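Local coordinates for glycoside hydrolase family protein (Novosphingobium sp. PP1Y, PDB 6Q2F), which hydrolyses alpha-L-rhamnosides, probably releasing terminal L-rhamnose from rhamnosylated compounds, at residues 1026-1031 / 1091-1096. Residues are numbered along the deposited sequence; the frame is centred on the assembly and turned at random.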
loop_
_atom_site.group_PDB
_atom_site.type_symbol
_atom_site.label_atom_id
_atom_site.label_comp_id
_atom_site.label_asym_id
_atom_site.label_seq_id
_atom_site.Cartn_x
_atom_site.Cartn_y
_atom_site.Cartn_z
ATOM N N SER A 1026 22.177 11.776 -25.482
ATOM C CA SER A 1026 21.391 10.732 -24.831
ATOM C C SER A 1026 21.123 9.651 -25.865
ATOM O O SER A 1026 20.606 9.942 -26.949
ATOM C CB SER A 1026 20.065 11.281 -24.276
ATOM O OG SER A 1026 20.279 12.100 -23.132
ATOM N N GLY A 1027 21.471 8.419 -25.548
ATOM C CA GLY A 1027 21.257 7.338 -26.489
ATOM C C GLY A 1027 22.336 6.280 -26.321
ATOM O O GLY A 1027 22.864 6.087 -25.226
ATOM N N ILE A 1028 22.655 5.608 -27.423
ATOM C CA ILE A 1028 23.646 4.535 -27.419
ATOM C C ILE A 1028 24.886 5.023 -28.154
ATOM O O ILE A 1028 24.831 5.323 -29.352
ATOM C CB ILE A 1028 23.095 3.250 -28.054
ATOM C CG1 ILE A 1028 21.811 2.800 -27.334
ATOM C CG2 ILE A 1028 24.128 2.147 -27.987
ATOM C CD1 ILE A 1028 21.210 1.532 -27.913
ATOM N N ALA A 1029 25.999 5.116 -27.435
ATOM C CA ALA A 1029 27.298 5.397 -28.036
ATOM C C ALA A 1029 28.076 4.089 -28.141
ATOM O O ALA A 1029 28.192 3.350 -27.156
ATOM C CB ALA A 1029 28.074 6.420 -27.211
ATOM N N THR A 1030 28.603 3.804 -29.333
ATOM C CA THR A 1030 29.292 2.544 -29.603
ATOM C C THR A 1030 30.800 2.784 -29.623
ATOM O O THR A 1030 31.322 3.458 -30.522
ATOM C CB THR A 1030 28.811 1.943 -30.923
ATOM O OG1 THR A 1030 27.418 1.628 -30.821
ATOM C CG2 THR A 1030 29.585 0.671 -31.249
ATOM N N TYR A 1031 31.495 2.239 -28.630
ATOM C CA TYR A 1031 32.940 2.371 -28.533
ATOM C C TYR A 1031 33.618 1.171 -29.179
ATOM O O TYR A 1031 33.188 0.028 -29.004
ATOM C CB TYR A 1031 33.381 2.486 -27.079
ATOM C CG TYR A 1031 33.018 3.772 -26.371
ATOM C CD1 TYR A 1031 31.699 4.042 -25.984
ATOM C CD2 TYR A 1031 34.002 4.692 -26.023
ATOM C CE1 TYR A 1031 31.370 5.217 -25.310
ATOM C CE2 TYR A 1031 33.679 5.858 -25.339
ATOM C CZ TYR A 1031 32.363 6.115 -24.985
ATOM O OH TYR A 1031 32.042 7.263 -24.305
ATOM N N GLU A 1091 33.829 -4.080 -29.021
ATOM C CA GLU A 1091 32.781 -3.095 -29.261
ATOM C C GLU A 1091 31.922 -3.015 -28.014
ATOM O O GLU A 1091 31.493 -4.047 -27.490
ATOM C CB GLU A 1091 31.894 -3.454 -30.460
ATOM C CG GLU A 1091 32.614 -4.002 -31.672
ATOM C CD GLU A 1091 31.648 -4.263 -32.811
ATOM O OE1 GLU A 1091 30.770 -3.395 -33.052
ATOM O OE2 GLU A 1091 31.748 -5.343 -33.435
ATOM N N ILE A 1092 31.691 -1.798 -27.536
ATOM C CA ILE A 1092 31.015 -1.563 -26.272
ATOM C C ILE A 1092 29.917 -0.548 -26.532
ATOM O O ILE A 1092 30.204 0.613 -26.847
ATOM C CB ILE A 1092 31.972 -1.062 -25.189
ATOM C CG1 ILE A 1092 33.120 -2.064 -25.009
ATOM C CG2 ILE A 1092 31.203 -0.810 -23.900
ATOM C CD1 ILE A 1092 34.070 -1.730 -23.883
ATOM N N ARG A 1093 28.659 -0.983 -26.422
ATOM C CA ARG A 1093 27.529 -0.111 -26.684
ATOM C C ARG A 1093 27.062 0.433 -25.342
ATOM O O ARG A 1093 26.530 -0.321 -24.509
ATOM C CB ARG A 1093 26.434 -0.873 -27.423
ATOM C CG ARG A 1093 26.782 -1.110 -28.896
ATOM C CD ARG A 1093 25.893 -2.153 -29.563
ATOM N NE ARG A 1093 24.480 -1.784 -29.537
ATOM C CZ ARG A 1093 23.571 -2.361 -28.757
ATOM N NH1 ARG A 1093 23.914 -3.348 -27.926
ATOM N NH2 ARG A 1093 22.316 -1.952 -28.812
ATOM N N VAL A 1094 27.324 1.717 -25.096
ATOM C CA VAL A 1094 26.966 2.362 -23.838
ATOM C C VAL A 1094 25.703 3.179 -24.042
ATOM O O VAL A 1094 25.633 4.018 -24.949
ATOM C CB VAL A 1094 28.087 3.258 -23.297
ATOM C CG1 VAL A 1094 27.638 3.859 -21.967
ATOM C CG2 VAL A 1094 29.376 2.465 -23.135
ATOM N N ALA A 1095 24.715 2.940 -23.190
ATOM C CA ALA A 1095 23.477 3.701 -23.152
ATOM C C ALA A 1095 23.453 4.545 -21.885
ATOM O O ALA A 1095 23.891 4.090 -20.819
ATOM C CB ALA A 1095 22.260 2.765 -23.168
ATOM N N ASN A 1096 22.935 5.767 -21.993
ATOM C CA ASN A 1096 22.709 6.616 -20.828
ATOM C C ASN A 1096 21.222 6.975 -20.778
ATOM O O ASN A 1096 20.414 6.412 -21.518
ATOM C CB ASN A 1096 23.601 7.854 -20.876
ATOM C CG ASN A 1096 23.343 8.703 -22.102
ATOM O OD1 ASN A 1096 22.728 8.241 -23.067
ATOM N ND2 ASN A 1096 23.827 9.948 -22.080
#
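Ala1029 and Val1094 face each other as a hydrogen-bonded antiparallel pair, Ala1029 N reaching Val1094 O at 2.7 Å and Val1094 N returning to Ala1029 O. Tyr1031 and Ile1092 repeat this reciprocal pairing, and Asn1096 N adds a longer bond to Gly1027 O (3.2 Å). Where the strand pairing runs out, the Asn1096 side chain stands in for backbone: with CG between backbone N and carbonyl carbon (chi1 60°), OD1 accepts Gly1027 N at 2.8 Å, in the carboxamide plane and nearly straight (168°), while ND2 is held by Phe1025 O. An alanine here would probably leave Gly1027 N without this acceptor and Phe1025 O without this donor. The two strands are the central pair of a six-stranded antiparallel sheet, in a domain resembling the galactose-binding beta-sandwiches of glycosidases. On the inward face, Val1094 CG2 meets the Tyr1031 ring obliquely, 4.0 Å from both CD1 and CE1, and the phenol OH bonds to Leu1132 N of the opposing sheet. On the other face, Thr1030 OG1 lies alongside Arg1093 CG at 3.4 Å. The arginine chain, bent at chi3 (60°), brings NH2 to 3.8 Å from Ile1028 CD1, and NH1 bonds to Gln1059 OE1 on the neighbouring strand.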